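Local coordinates for protein prefoldin beta subunit 2 (Thermococcus sp., PDB 3AEI) that is a subunit of the archaeal chaperone prefoldin, which probably captures unfolded proteins at coiled-coil tips and delivers them to the group II chaperonin, at residues K28-A33 with I63-R68; L11-I16 with E86-L91. One frame throughout, in Å; residues are numbered along the deposited sequence. Where two conformers were deposited one is given.

Contact 1. Residues K28-A33 with I63-R68; sequences KELEYA and IEHIER. With SO4 (sulfate ion), chain C.
Leu-30 meets Ile-66 where segments 28-33 and 63-68 come nearest, their CA atoms 5.8 Å apart. The Leu-30 CB lies 3.9 Å from Ile-66 CG2, and the same methyl comes within 3.5 Å of the Leu-30 carbonyl O. The Ile-66 CD1 also approaches that oxygen, at 3.6 Å, so CG2 meets both side chain and backbone of the leucine, CD1 its backbone. Ile-66 CG2 stands anti to the backbone N, while CG1 lies beside that N. The Leu-30 CD2 comes near the His-65 imidazole obliquely, at a loose distance. Glu-31 contributes little beyond its backbone N; its carboxylate turns to Arg-70 in a salt bridge. One turn of the antiparallel prefoldin coiled coil is packed in this way: the local axes pass 9.7 Å apart at 147°, and no hydrogen bond joins the two segments. Ala-33 touches Ile-66 CD1 with its CB at 4.4 Å; Phe-50 of the second subunit packs on the same alanine. His-65 CG is anti to the backbone N (chi1 170°), and the ring it carries is bonded at both nitrogens: NE2 to Asp-52 of the second subunit, ND1 to a sulfate ion, probably from the crystallisation liquor. The sulfate sits at the ring edge with S in plane; ND1 gives O2 a bond of 2.8 Å, bent to 138° at the hydrogen, and O3 a weak one. Two donating nitrogens would be consistent with a protonated ring, which the sulfate charge would favour. Arg-68 NH1, in the one of its two conformers described here, adds a weak and doubtful bond to sulfate O3, 3.1 Å long, from the edge of its guanidinium.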
ATOM      1  N   LYS A  28      10.050 -13.619   3.026  1.00 18.94           N
ATOM      2  CA  LYS A  28      10.081 -14.073   4.398  1.00 16.73           C
ATOM      3  C   LYS A  28       8.657 -14.192   4.972  1.00 17.04           C
ATOM      4  O   LYS A  28       8.401 -15.069   5.775  1.00 20.25           O
ATOM      5  CB  LYS A  28      10.883 -13.109   5.289  1.00 21.20           C
ATOM      6  CG  LYS A  28      12.379 -13.059   5.047  1.00 31.27           C
ATOM      7  CD  LYS A  28      12.928 -11.838   5.801  1.00 35.23           C
ATOM      8  CE  LYS A  28      14.418 -11.612   5.619  1.00 41.98           C
ATOM      9  NZ  LYS A  28      14.819 -10.310   6.303  1.00 33.73           N
ATOM     10  N   GLU A  29       7.756 -13.295   4.568  0.50 19.05           N
ATOM     11  CA  GLU A  29       6.378 -13.363   5.047  0.50 17.41           C
ATOM     12  C   GLU A  29       5.731 -14.655   4.545  0.50 16.81           C
ATOM     13  O   GLU A  29       4.994 -15.312   5.277  0.50 16.46           O
ATOM     14  CB  GLU A  29       5.574 -12.137   4.578  0.50 19.96           C
ATOM     15  CG  GLU A  29       6.027 -10.832   5.279  0.50 20.15           C
ATOM     16  CD  GLU A  29       5.453  -9.562   4.657  0.50 30.92           C
ATOM     17  OE1 GLU A  29       5.400  -8.534   5.370  0.50 26.18           O
ATOM     18  OE2 GLU A  29       5.076  -9.563   3.459  0.50 24.71           O
ATOM     19  N   LEU A  30       5.997 -15.031   3.294  1.00 18.85           N
ATOM     20  CA  LEU A  30       5.410 -16.265   2.748  1.00 18.60           C
ATOM     21  C   LEU A  30       6.011 -17.507   3.406  1.00 16.99           C
ATOM     22  O   LEU A  30       5.299 -18.476   3.631  1.00 18.84           O
ATOM     23  CB  LEU A  30       5.585 -16.361   1.216  1.00 18.63           C
ATOM     24  CG  LEU A  30       4.839 -15.286   0.416  1.00 20.84           C
ATOM     25  CD1 LEU A  30       5.311 -15.346  -1.061  1.00 26.95           C
ATOM     26  CD2 LEU A  30       3.352 -15.486   0.507  1.00 22.47           C
ATOM     27  N   GLU A  31       7.311 -17.475   3.730  1.00 17.98           N
ATOM     28  CA  GLU A  31       7.938 -18.612   4.439  1.00 25.30           C
ATOM     29  C   GLU A  31       7.323 -18.755   5.846  1.00 24.03           C
ATOM     30  O   GLU A  31       7.060 -19.869   6.304  1.00 20.79           O
ATOM     31  CB  GLU A  31       9.467 -18.412   4.499  1.00 22.10           C
ATOM     32  CG  GLU A  31      10.039 -18.287   3.079  1.00 36.57           C
ATOM     33  CD  GLU A  31      11.525 -17.951   3.013  1.00 46.34           C
ATOM     34  OE1 GLU A  31      12.013 -17.191   3.881  1.00 42.47           O
ATOM     35  OE2 GLU A  31      12.195 -18.437   2.065  1.00 39.52           O
ATOM     36  N   TYR A  32       7.036 -17.628   6.514  1.00 19.08           N
ATOM     37  CA  TYR A  32       6.415 -17.665   7.820  1.00 21.88           C
ATOM     38  C   TYR A  32       5.031 -18.283   7.685  1.00 23.57           C
ATOM     39  O   TYR A  32       4.668 -19.186   8.443  1.00 23.39           O
ATOM     40  CB  TYR A  32       6.317 -16.251   8.389  1.00 23.08           C
ATOM     41  CG  TYR A  32       6.065 -16.214   9.871  1.00 33.81           C
ATOM     42  CD1 TYR A  32       7.114 -16.018  10.778  1.00 36.17           C
ATOM     43  CD2 TYR A  32       4.779 -16.325  10.364  1.00 25.91           C
ATOM     44  CE1 TYR A  32       6.863 -15.924  12.151  1.00 44.37           C
ATOM     45  CE2 TYR A  32       4.514 -16.237  11.735  1.00 39.99           C
ATOM     46  CZ  TYR A  32       5.564 -16.030  12.616  1.00 44.64           C
ATOM     47  OH  TYR A  32       5.292 -15.871  13.954  1.00 53.63           O
ATOM     48  N   ALA A  33       4.283 -17.839   6.675  1.00 18.58           N
ATOM     49  CA  ALA A  33       2.934 -18.361   6.441  1.00 18.23           C
ATOM     50  C   ALA A  33       3.003 -19.889   6.202  1.00 19.15           C
ATOM     51  O   ALA A  33       2.163 -20.632   6.710  1.00 21.96           O
ATOM     52  CB  ALA A  33       2.302 -17.665   5.222  1.00 15.33           C
ATOM     53  N   ILE A  63       0.536 -23.736  -0.443  1.00 18.98           N
ATOM     54  CA  ILE A  63       1.922 -24.163  -0.427  1.00 19.27           C
ATOM     55  C   ILE A  63       2.530 -24.002  -1.842  1.00 23.09           C
ATOM     56  O   ILE A  63       3.664 -23.538  -1.993  1.00 18.76           O
ATOM     57  CB  ILE A  63       2.030 -25.642   0.091  1.00 19.60           C
ATOM     58  CG1 ILE A  63       1.615 -25.689   1.559  1.00 23.45           C
ATOM     59  CG2 ILE A  63       3.468 -26.146  -0.073  1.00 22.27           C
ATOM     60  CD1 ILE A  63       1.412 -27.104   2.095  1.00 24.92           C
ATOM     61  N   GLU A  64       1.778 -24.349  -2.880  1.00 17.42           N
ATOM     62  CA  GLU A  64       2.276 -24.198  -4.250  1.00 21.77           C
ATOM     63  C   GLU A  64       2.614 -22.754  -4.581  1.00 19.93           C
ATOM     64  O   GLU A  64       3.679 -22.444  -5.147  1.00 19.22           O
ATOM     65  CB  GLU A  64       1.247 -24.735  -5.235  1.00 25.84           C
ATOM     66  CG  GLU A  64       1.331 -26.220  -5.420  1.00 43.91           C
ATOM     67  CD  GLU A  64       0.337 -26.740  -6.441  1.00 53.27           C
ATOM     68  OE1 GLU A  64       0.092 -26.042  -7.455  1.00 49.68           O
ATOM     69  OE2 GLU A  64      -0.184 -27.856  -6.223  1.00 53.73           O
ATOM     70  N   HIS A  65       1.726 -21.861  -4.170  1.00 17.75           N
ATOM     71  CA  HIS A  65       1.947 -20.455  -4.398  1.00 17.61           C
ATOM     72  C   HIS A  65       3.208 -19.979  -3.651  1.00 15.28           C
ATOM     73  O   HIS A  65       4.026 -19.233  -4.207  1.00 18.34           O
ATOM     74  CB  HIS A  65       0.730 -19.660  -3.943  1.00 16.42           C
ATOM     75  CG  HIS A  65       0.963 -18.188  -3.915  1.00 19.20           C
ATOM     76  ND1 HIS A  65       1.272 -17.455  -5.044  1.00 24.35           N
ATOM     77  CD2 HIS A  65       0.949 -17.312  -2.882  1.00 20.45           C
ATOM     78  CE1 HIS A  65       1.433 -16.188  -4.704  1.00 25.19           C
ATOM     79  NE2 HIS A  65       1.248 -16.076  -3.401  1.00 23.26           N
ATOM     80  N   ILE A  66       3.365 -20.412  -2.406  1.00 14.08           N
ATOM     81  CA  ILE A  66       4.507 -19.994  -1.627  1.00 16.21           C
ATOM     82  C   ILE A  66       5.814 -20.491  -2.265  1.00 17.79           C
ATOM     83  O   ILE A  66       6.765 -19.726  -2.442  1.00 20.19           O
ATOM     84  CB  ILE A  66       4.396 -20.499  -0.199  1.00 17.38           C
ATOM     85  CG1 ILE A  66       3.206 -19.806   0.509  1.00 18.34           C
ATOM     86  CG2 ILE A  66       5.714 -20.184   0.565  1.00 17.88           C
ATOM     87  CD1 ILE A  66       2.812 -20.421   1.821  1.00 21.48           C
ATOM     88  N   GLU A  67       5.835 -21.755  -2.671  1.00 19.65           N
ATOM     89  CA  GLU A  67       7.042 -22.273  -3.276  1.00 19.69           C
ATOM     90  C   GLU A  67       7.386 -21.614  -4.609  1.00 20.70           C
ATOM     91  O   GLU A  67       8.560 -21.349  -4.871  1.00 20.13           O
ATOM     92  CB  GLU A  67       6.965 -23.799  -3.425  1.00 20.00           C
ATOM     93  CG  GLU A  67       6.926 -24.503  -2.074  1.00 23.16           C
ATOM     94  CD  GLU A  67       8.207 -24.261  -1.289  1.00 43.80           C
ATOM     95  OE1 GLU A  67       9.306 -24.380  -1.890  1.00 45.58           O
ATOM     96  OE2 GLU A  67       8.132 -23.955  -0.079  1.00 41.97           O
ATOM     97  N   ARG A  68       6.397 -21.353  -5.452  0.50 17.13           N
ATOM     98  CA  ARG A  68       6.700 -20.722  -6.720  0.50 19.40           C
ATOM     99  C   ARG A  68       7.158 -19.293  -6.486  0.50 23.43           C
ATOM    100  O   ARG A  68       8.113 -18.838  -7.100  0.50 25.87           O
ATOM    101  CB  ARG A  68       5.480 -20.709  -7.646  0.50 22.72           C
ATOM    102  CG  ARG A  68       4.965 -22.097  -8.027  0.50 27.06           C
ATOM    103  CD  ARG A  68       3.953 -22.012  -9.168  0.50 29.50           C
ATOM    104  NE  ARG A  68       3.143 -23.217  -9.312  0.50 45.82           N
ATOM    105  CZ  ARG A  68       1.931 -23.371  -8.787  0.50 50.59           C
ATOM    106  NH1 ARG A  68       1.374 -22.394  -8.076  0.50 57.60           N
ATOM    107  NH2 ARG A  68       1.265 -24.498  -8.981  0.50 54.92           N
TER
HETATM  108  S   SO4 C 100       1.670 -18.425  -8.386  0.90 39.25           S
HETATM  109  O1  SO4 C 100       2.506 -19.156  -9.357  0.90 46.25           O
HETATM  110  O2  SO4 C 100       2.533 -17.638  -7.488  0.90 51.37           O
HETATM  111  O3  SO4 C 100       0.886 -19.385  -7.588  0.90 48.54           O
HETATM  112  O4  SO4 C 100       0.759 -17.521  -9.115  0.90 41.87           O

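Contact 2. Residues L11-I16 with E86-L91; sequences LELQQI and EIMEEL
Leu-13 and Ile-87 form the apolar centre, their CA atoms 6.6 Å apart and the nearest pair across these turns of helices 2-37 and 59-93. Ile-87 CG2 rests 3.9 Å from Leu-13 CB. Leu-13 CG lies anti to the backbone N (chi1 175°), and its CD2 meets Leu-91 CD1, the two side chains crossing at a slant, and Met-88 CG, each at 4.2 Å. Ile-16 and Ile-87 meet tip to tip, their CD1 methyls 3.4 Å apart, closer than methyls normally pack. Leu-80 and Arg-83 also pack on Ile-16, while Leu-9 touches both Ile-87 and Leu-91. These are antiparallel coiled-coil turns, with local axes 10.2 Å apart at 154°.

The mixed contact is made by Glu-12. Its CG is anti to the backbone N (chi1 -171°), and the chain stays extended beyond, so that the flank of the glutamate passes obliquely by Ile-87 CD1, with CD 3.7 Å from that methyl. The carboxylate is not left to this apolar neighbour: OE2 makes a salt bridge with Arg-83, and Glu-90 of the facing helix pairs with Arg-5. With no hydrogen bond between the two segments, apolar packing probably accounts for most of the hold between the turns, and two of the glutamates, Glu-12 and Glu-90, are each paired with an arginine.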
ATOM      1  N   LEU A  11      23.840   6.216  -5.276  1.00 22.60           N
ATOM      2  CA  LEU A  11      22.425   6.406  -5.592  1.00 31.12           C
ATOM      3  C   LEU A  11      21.879   5.115  -6.216  1.00 27.00           C
ATOM      4  O   LEU A  11      20.780   4.677  -5.885  1.00 27.15           O
ATOM      5  CB  LEU A  11      22.259   7.530  -6.599  1.00 31.39           C
ATOM      6  CG  LEU A  11      21.110   8.519  -6.414  1.00 46.75           C
ATOM      7  CD1 LEU A  11      20.642   8.934  -7.806  1.00 44.02           C
ATOM      8  CD2 LEU A  11      19.952   7.910  -5.617  1.00 37.21           C
ATOM      9  N   GLU A  12      22.656   4.516  -7.109  1.00 23.75           N
ATOM     10  CA  GLU A  12      22.238   3.287  -7.773  1.00 22.17           C
ATOM     11  C   GLU A  12      22.151   2.147  -6.778  1.00 26.60           C
ATOM     12  O   GLU A  12      21.198   1.358  -6.796  1.00 22.56           O
ATOM     13  CB  GLU A  12      23.223   2.919  -8.879  1.00 24.09           C
ATOM     14  CG  GLU A  12      22.721   1.784  -9.741  1.00 34.80           C
ATOM     15  CD  GLU A  12      23.731   1.346 -10.773  1.00 46.92           C
ATOM     16  OE1 GLU A  12      24.773   2.024 -10.908  1.00 37.83           O
ATOM     17  OE2 GLU A  12      23.477   0.320 -11.448  1.00 45.11           O
ATOM     18  N   LEU A  13      23.128   2.082  -5.881  1.00 21.65           N
ATOM     19  CA  LEU A  13      23.147   1.032  -4.882  1.00 21.30           C
ATOM     20  C   LEU A  13      21.918   1.125  -3.971  1.00 23.11           C
ATOM     21  O   LEU A  13      21.266   0.114  -3.670  1.00 21.88           O
ATOM     22  CB  LEU A  13      24.444   1.130  -4.090  1.00 18.33           C
ATOM     23  CG  LEU A  13      24.591   0.178  -2.920  1.00 19.78           C
ATOM     24  CD1 LEU A  13      24.719  -1.253  -3.454  1.00 24.70           C
ATOM     25  CD2 LEU A  13      25.855   0.547  -2.129  1.00 24.08           C
ATOM     26  N   GLN A  14      21.568   2.337  -3.540  1.00 19.74           N
ATOM     27  CA  GLN A  14      20.417   2.491  -2.669  1.00 20.77           C
ATOM     28  C   GLN A  14      19.137   2.043  -3.367  1.00 19.02           C
ATOM     29  O   GLN A  14      18.284   1.397  -2.761  1.00 19.44           O
ATOM     30  CB  GLN A  14      20.246   3.955  -2.234  1.00 22.67           C
ATOM     31  CG  GLN A  14      18.937   4.218  -1.448  1.00 26.99           C
ATOM     32  CD  GLN A  14      17.753   4.642  -2.329  1.00 35.17           C
ATOM     33  OE1 GLN A  14      16.716   3.977  -2.363  1.00 30.25           O
ATOM     34  NE2 GLN A  14      17.905   5.763  -3.033  1.00 26.98           N
ATOM     35  N   GLN A  15      19.012   2.346  -4.656  1.00 20.31           N
ATOM     36  CA  GLN A  15      17.780   1.977  -5.322  1.00 20.44           C
ATOM     37  C   GLN A  15      17.669   0.481  -5.469  1.00 22.03           C
ATOM     38  O   GLN A  15      16.570  -0.076  -5.309  1.00 22.08           O
ATOM     39  CB  GLN A  15      17.671   2.705  -6.661  1.00 26.85           C
ATOM     40  CG  GLN A  15      17.634   4.220  -6.477  1.00 27.82           C
ATOM     41  CD  GLN A  15      17.455   4.970  -7.784  1.00 41.97           C
ATOM     42  OE1 GLN A  15      17.689   4.420  -8.856  1.00 37.95           O
ATOM     43  NE2 GLN A  15      17.069   6.245  -7.694  1.00 44.76           N
ATOM     44  N   ILE A  16      18.799  -0.171  -5.744  1.00 18.53           N
ATOM     45  CA  ILE A  16      18.821  -1.630  -5.865  1.00 19.26           C
ATOM     46  C   ILE A  16      18.530  -2.270  -4.512  1.00 23.56           C
ATOM     47  O   ILE A  16      17.764  -3.232  -4.429  1.00 19.92           O
ATOM     48  CB  ILE A  16      20.179  -2.123  -6.309  1.00 23.01           C
ATOM     49  CG1 ILE A  16      20.438  -1.658  -7.739  1.00 27.05           C
ATOM     50  CG2 ILE A  16      20.231  -3.629  -6.244  1.00 27.89           C
ATOM     51  CD1 ILE A  16      21.904  -1.819  -8.120  1.00 33.45           C
ATOM     52  N   GLU A  86      28.819  -5.796  -7.289  1.00 29.32           N
ATOM     53  CA  GLU A  86      29.650  -5.087  -8.266  1.00 32.17           C
ATOM     54  C   GLU A  86      29.869  -3.626  -7.865  1.00 31.66           C
ATOM     55  O   GLU A  86      31.002  -3.118  -7.882  1.00 35.04           O
ATOM     56  CB  GLU A  86      28.992  -5.130  -9.640  1.00 36.49           C
ATOM     57  CG  GLU A  86      28.832  -6.539 -10.182  1.00 55.67           C
ATOM     58  CD  GLU A  86      27.873  -6.624 -11.361  1.00 64.80           C
ATOM     59  OE1 GLU A  86      27.799  -7.707 -11.978  1.00 71.33           O
ATOM     60  OE2 GLU A  86      27.189  -5.619 -11.668  1.00 65.19           O
ATOM     61  N   ILE A  87      28.776  -2.950  -7.526  1.00 32.86           N
ATOM     62  CA  ILE A  87      28.844  -1.548  -7.136  1.00 27.29           C
ATOM     63  C   ILE A  87      29.689  -1.364  -5.873  1.00 26.86           C
ATOM     64  O   ILE A  87      30.543  -0.460  -5.811  1.00 28.48           O
ATOM     65  CB  ILE A  87      27.430  -0.956  -6.912  1.00 24.05           C
ATOM     66  CG1 ILE A  87      26.640  -0.976  -8.219  1.00 23.88           C
ATOM     67  CG2 ILE A  87      27.534   0.480  -6.365  1.00 26.72           C
ATOM     68  CD1 ILE A  87      25.129  -0.697  -8.012  1.00 30.90           C
ATOM     69  N   MET A  88      29.485  -2.211  -4.869  1.00 27.08           N
ATOM     70  CA  MET A  88      30.267  -2.051  -3.655  1.00 31.52           C
ATOM     71  C   MET A  88      31.756  -2.184  -3.972  1.00 33.14           C
ATOM     72  O   MET A  88      32.592  -1.511  -3.363  1.00 34.50           O
ATOM     73  CB  MET A  88      29.826  -3.069  -2.598  1.00 34.32           C
ATOM     74  CG  MET A  88      28.426  -2.791  -2.100  1.00 35.88           C
ATOM     75  SD  MET A  88      27.884  -3.909  -0.808  1.00 43.79           S
ATOM     76  CE  MET A  88      27.443  -5.324  -1.748  1.00 41.97           C
ATOM     77  N   GLU A  89      32.086  -3.032  -4.938  1.00 32.97           N
ATOM     78  CA  GLU A  89      33.477  -3.214  -5.320  1.00 42.76           C
ATOM     79  C   GLU A  89      34.000  -1.962  -6.021  1.00 44.33           C
ATOM     80  O   GLU A  89      35.138  -1.549  -5.790  1.00 43.84           O
ATOM     81  CB  GLU A  89      33.631  -4.432  -6.236  1.00 44.66           C
ATOM     82  CG  GLU A  89      33.133  -5.731  -5.627  1.00 55.75           C
ATOM     83  CD  GLU A  89      33.324  -6.929  -6.549  1.00 65.70           C
ATOM     84  OE1 GLU A  89      33.174  -6.759  -7.780  1.00 69.03           O
ATOM     85  OE2 GLU A  89      33.608  -8.042  -6.040  1.00 62.33           O
ATOM     86  N   GLU A  90      33.184  -1.353  -6.875  1.00 41.89           N
ATOM     87  CA  GLU A  90      33.629  -0.141  -7.565  1.00 39.71           C
ATOM     88  C   GLU A  90      33.879   0.934  -6.522  1.00 40.01           C
ATOM     89  O   GLU A  90      34.893   1.630  -6.553  1.00 37.63           O
ATOM     90  CB  GLU A  90      32.582   0.376  -8.543  1.00 41.43           C
ATOM     91  CG  GLU A  90      32.415  -0.416  -9.814  1.00 49.98           C
ATOM     92  CD  GLU A  90      31.451   0.257 -10.784  1.00 53.10           C
ATOM     93  OE1 GLU A  90      31.724   1.404 -11.204  1.00 60.34           O
ATOM     94  OE2 GLU A  90      30.419  -0.357 -11.122  1.00 57.06           O
ATOM     95  N   LEU A  91      32.935   1.074  -5.601  1.00 34.90           N
ATOM     96  CA  LEU A  91      33.063   2.070  -4.554  1.00 33.29           C
ATOM     97  C   LEU A  91      34.351   1.843  -3.774  1.00 42.53           C
ATOM     98  O   LEU A  91      34.998   2.795  -3.351  1.00 36.18           O
ATOM     99  CB  LEU A  91      31.855   2.019  -3.609  1.00 31.71           C
ATOM    100  CG  LEU A  91      30.615   2.690  -4.217  1.00 27.46           C
ATOM    101  CD1 LEU A  91      29.373   2.418  -3.390  1.00 26.00           C
ATOM    102  CD2 LEU A  91      30.863   4.173  -4.316  1.00 26.51           C
TER

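Contacts 1 and 2 join the same pair of helices, 2-37 and 59-93, and lie on opposite sides of the chain's centre, with their own centres about 29 Å apart. In sequence, contact 1 falls between the two segments of contact 2, nearer the two-stranded hairpin of 46-57. There the second subunit packs in, and the contact is mostly buried, with a histidine linked to the neighbouring chain and a sulfate alongside. Contact 2, closer to the free ends of the coiled coil, is only partly buried and is touched by no other chain of the assembly. It has more apolar pairs, four against two, and slightly more buried surface, and its charged partners named here come from its own chain.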